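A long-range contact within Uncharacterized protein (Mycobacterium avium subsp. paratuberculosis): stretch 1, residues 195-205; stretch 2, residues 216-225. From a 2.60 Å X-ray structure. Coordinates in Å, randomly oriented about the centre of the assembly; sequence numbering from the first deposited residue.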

# COMPACT_ATOMS: atom_id res chain seq x y z
N VAL B 195 1.23 -13.42 9.86
CA VAL B 195 0.25 -13.19 8.81
C VAL B 195 0.91 -12.45 7.66
O VAL B 195 0.86 -12.89 6.51
CB VAL B 195 -0.95 -12.40 9.32
CG1 VAL B 195 -1.76 -11.88 8.14
CG2 VAL B 195 -1.80 -13.29 10.20
N ALA B 196 1.54 -11.32 7.97
CA ALA B 196 2.27 -10.55 6.96
C ALA B 196 3.34 -11.39 6.28
O ALA B 196 3.49 -11.35 5.06
CB ALA B 196 2.88 -9.31 7.58
N TYR B 197 4.09 -12.15 7.09
CA TYR B 197 5.14 -13.05 6.61
C TYR B 197 4.61 -13.97 5.50
O TYR B 197 5.18 -14.03 4.41
CB TYR B 197 5.69 -13.88 7.77
CG TYR B 197 7.04 -14.54 7.56
CD1 TYR B 197 7.39 -15.09 6.34
CD2 TYR B 197 7.95 -14.62 8.61
CE1 TYR B 197 8.62 -15.70 6.16
CE2 TYR B 197 9.19 -15.23 8.44
CZ TYR B 197 9.51 -15.77 7.21
OH TYR B 197 10.74 -16.37 7.04
N MET B 198 3.54 -14.69 5.80
CA MET B 198 2.98 -15.67 4.88
C MET B 198 2.24 -14.99 3.72
O MET B 198 2.29 -15.48 2.59
CB MET B 198 2.05 -16.63 5.64
CG MET B 198 0.57 -16.55 5.28
SD MET B 198 0.16 -17.54 3.83
CE MET B 198 1.26 -18.92 4.08
N SER B 199 1.59 -13.86 3.99
CA SER B 199 0.86 -13.12 2.97
C SER B 199 1.76 -12.68 1.82
O SER B 199 1.31 -12.52 0.69
CB SER B 199 0.19 -11.89 3.58
OG SER B 199 1.16 -10.90 3.89
N ALA B 200 3.04 -12.47 2.13
CA ALA B 200 4.00 -12.03 1.13
C ALA B 200 4.58 -13.18 0.31
O ALA B 200 4.63 -13.10 -0.92
CB ALA B 200 5.11 -11.24 1.80
N VAL B 201 5.03 -14.24 0.98
CA VAL B 201 5.77 -15.31 0.31
C VAL B 201 4.92 -16.20 -0.60
O VAL B 201 5.46 -16.86 -1.48
CB VAL B 201 6.48 -16.23 1.34
CG1 VAL B 201 7.47 -15.43 2.16
CG2 VAL B 201 5.47 -16.92 2.24
N THR B 202 3.61 -16.21 -0.40
CA THR B 202 2.73 -17.06 -1.20
C THR B 202 2.13 -16.33 -2.39
O THR B 202 1.37 -16.91 -3.17
CB THR B 202 1.59 -17.64 -0.36
OG1 THR B 202 0.83 -16.57 0.23
CG2 THR B 202 2.14 -18.54 0.72
N LEU B 203 2.43 -15.06 -2.51
CA LEU B 203 1.75 -14.21 -3.44
C LEU B 203 2.40 -14.07 -4.79
O LEU B 203 1.90 -13.40 -5.63
CB LEU B 203 1.50 -12.86 -2.83
CG LEU B 203 0.17 -12.28 -3.16
CD1 LEU B 203 -0.89 -13.29 -2.88
CD2 LEU B 203 -0.10 -11.03 -2.38
N THR B 204 3.54 -14.67 -4.97
CA THR B 204 4.11 -14.78 -6.27
C THR B 204 3.35 -15.61 -7.25
O THR B 204 3.33 -15.29 -8.41
CB THR B 204 5.48 -15.38 -6.18
OG1 THR B 204 5.47 -16.40 -5.18
CG2 THR B 204 6.42 -14.32 -5.80
N GLU B 205 2.78 -16.73 -6.82
CA GLU B 205 2.31 -17.73 -7.76
C GLU B 205 1.23 -17.23 -8.66
O GLU B 205 1.30 -17.54 -9.83
CB GLU B 205 1.94 -19.07 -7.10
CG GLU B 205 0.81 -19.90 -7.76
CD GLU B 205 1.08 -20.47 -9.16
OE1 GLU B 205 2.19 -20.41 -9.67
OE2 GLU B 205 0.16 -21.04 -9.75
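Stretch 2 216-225: ASAQRDHSVW

The most distinctive feature of this contact is the placement of a single imidazole, that of His222, which meets the helix of stretch 1 through both its edge and one face. At the edge, near the ring plane, NE2 of His222 donates a hydrogen bond to OG of Ser199 at 2.9 Å. Over one face lies the methyl group of Ala200: its CB is 3.7 Å from the ring centroid and 13° off the ring normal, so the C-H group sits almost squarely above the ring in a CH-pi contact. The approach extends to the helix backbone, with CA of Ala200 3.4 Å from CE1 of His222.

The serine hydroxyl is itself oriented by its own helix. With chi1 at 73° (p), OG of Ser199 donates to the backbone O of Ala196 at 2.6 Å, one turn back. Since the hydroxyl proton is committed to that carbonyl, the oxygen is left to accept from NE2 of His222, and a relay runs from strand to helix backbone. The other ring nitrogen, ND1 of His222, is hydrogen-bonded elsewhere in the structure, so both nitrogens are satisfied.

Stretch 2 is extended from Ala218 to Trp225, and most of its phi/psi pairs are typical of a strand; Arg220, at -106/-45, departs from that pattern. The strand passes helix 195-201 with an axis separation of 9.4 Å at closest approach and an angle of 133° between N-to-C directions, so it runs obliquely against the helix, nearer antiparallel than parallel. The register agrees: the nearest CA pairs are Ala196 with Val224 (CA to CA 6.8 Å), Ala200 with His222 (CA to CA 6.8 Å) and Thr204 with Gln219 (CA to CA 8.2 Å), so numbers rise in one stretch as they fall in the other. Small residues on the helix accompany the two shorter spacings.

The CA-to-CB bonds of His222 and Val224 point toward stretch 1, whereas that of the intervening Ser223 points away, the alternation expected of a strand. Val224, with chi1 at -176° (t), brings its CG2 to 4.4 Å from CB of Ala196 and to 3.9 Å from OG of Ser199, adding an apolar contact beside the polar one.

Gln219 secures the other end. Its side chain, m at chi1 and t at chi2, reaches the C-terminal end of the first helix, where NE2 of Gln219 donates to the backbone O of Ala200 at 3.2 Å with an N-H...acceptor angle of 162°, close to linear. That same carbonyl receives only a weak backbone bond within stretch 1, from N of Leu203 to O of Ala200 at 3.3 Å. Beyond it, CG2 of Thr204 packs 3.6 Å from NE2 of Gln219, while OG of Ser217 lies more loosely, 4.3 Å from CG2 of Thr204. The two stretches together bury 349 Å², a modest area in which His222 and Gln219 contribute the largest shares.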

# COMPACT_ATOMS: atom_id res chain seq x y z
N ALA B 216 12.06 -15.61 -13.66
CA ALA B 216 12.58 -15.11 -12.39
C ALA B 216 11.96 -13.77 -12.04
O ALA B 216 11.72 -12.93 -12.91
CB ALA B 216 14.09 -15.00 -12.46
N SER B 217 11.69 -13.57 -10.75
CA SER B 217 10.99 -12.39 -10.28
C SER B 217 11.62 -11.84 -9.01
O SER B 217 12.34 -12.55 -8.30
CB SER B 217 9.51 -12.69 -10.04
OG SER B 217 9.33 -13.46 -8.86
N ALA B 218 11.35 -10.57 -8.73
CA ALA B 218 11.74 -9.97 -7.46
C ALA B 218 10.57 -9.15 -6.93
O ALA B 218 9.93 -8.41 -7.68
CB ALA B 218 12.98 -9.10 -7.62
N GLN B 219 10.28 -9.29 -5.64
CA GLN B 219 9.22 -8.51 -5.04
C GLN B 219 9.72 -7.09 -4.86
O GLN B 219 10.85 -6.87 -4.45
CB GLN B 219 8.79 -9.12 -3.71
CG GLN B 219 8.60 -10.63 -3.79
CD GLN B 219 7.80 -11.19 -2.63
OE1 GLN B 219 7.94 -10.75 -1.49
NE2 GLN B 219 6.94 -12.17 -2.92
N ARG B 220 8.86 -6.11 -5.17
CA ARG B 220 9.26 -4.71 -5.10
C ARG B 220 8.63 -4.03 -3.89
O ARG B 220 9.30 -3.30 -3.16
CB ARG B 220 8.89 -3.98 -6.38
CG ARG B 220 9.27 -2.52 -6.40
CD ARG B 220 10.74 -2.32 -6.09
NE ARG B 220 11.15 -0.93 -6.28
CZ ARG B 220 12.41 -0.51 -6.18
NH1 ARG B 220 13.38 -1.36 -5.88
NH2 ARG B 220 12.70 0.77 -6.38
N ASP B 221 7.35 -4.28 -3.67
CA ASP B 221 6.72 -3.79 -2.45
C ASP B 221 5.58 -4.68 -1.97
O ASP B 221 5.01 -5.46 -2.73
CB ASP B 221 6.24 -2.34 -2.62
CG ASP B 221 5.32 -2.13 -3.81
OD1 ASP B 221 5.82 -2.05 -4.95
OD2 ASP B 221 4.10 -2.00 -3.60
N HIS B 222 5.27 -4.57 -0.68
CA HIS B 222 4.23 -5.35 -0.03
C HIS B 222 3.43 -4.46 0.90
O HIS B 222 4.00 -3.70 1.68
CB HIS B 222 4.85 -6.51 0.74
CG HIS B 222 3.85 -7.46 1.33
ND1 HIS B 222 3.13 -8.35 0.57
CD2 HIS B 222 3.43 -7.64 2.61
CE1 HIS B 222 2.33 -9.05 1.35
NE2 HIS B 222 2.49 -8.64 2.59
N SER B 223 2.11 -4.58 0.85
CA SER B 223 1.23 -3.75 1.66
C SER B 223 0.18 -4.61 2.34
O SER B 223 -0.42 -5.47 1.70
CB SER B 223 0.54 -2.70 0.79
OG SER B 223 1.38 -1.61 0.48
N VAL B 224 -0.01 -4.41 3.64
CA VAL B 224 -1.01 -5.16 4.40
C VAL B 224 -1.88 -4.24 5.24
O VAL B 224 -1.37 -3.41 5.98
CB VAL B 224 -0.37 -6.20 5.32
CG1 VAL B 224 -1.45 -7.02 6.01
CG2 VAL B 224 0.56 -7.10 4.55
N TRP B 225 -3.19 -4.42 5.16
CA TRP B 225 -4.11 -3.72 6.05
C TRP B 225 -4.81 -4.74 6.94
O TRP B 225 -5.49 -5.64 6.46
CB TRP B 225 -5.13 -2.91 5.25
CG TRP B 225 -4.50 -1.87 4.37
CD1 TRP B 225 -4.31 -0.55 4.66
CD2 TRP B 225 -3.97 -2.07 3.05
NE1 TRP B 225 -3.70 0.08 3.61
CE2 TRP B 225 -3.48 -0.83 2.61
CE3 TRP B 225 -3.86 -3.18 2.21
CZ2 TRP B 225 -2.89 -0.66 1.36
CZ3 TRP B 225 -3.28 -3.01 0.97
CH2 TRP B 225 -2.80 -1.76 0.56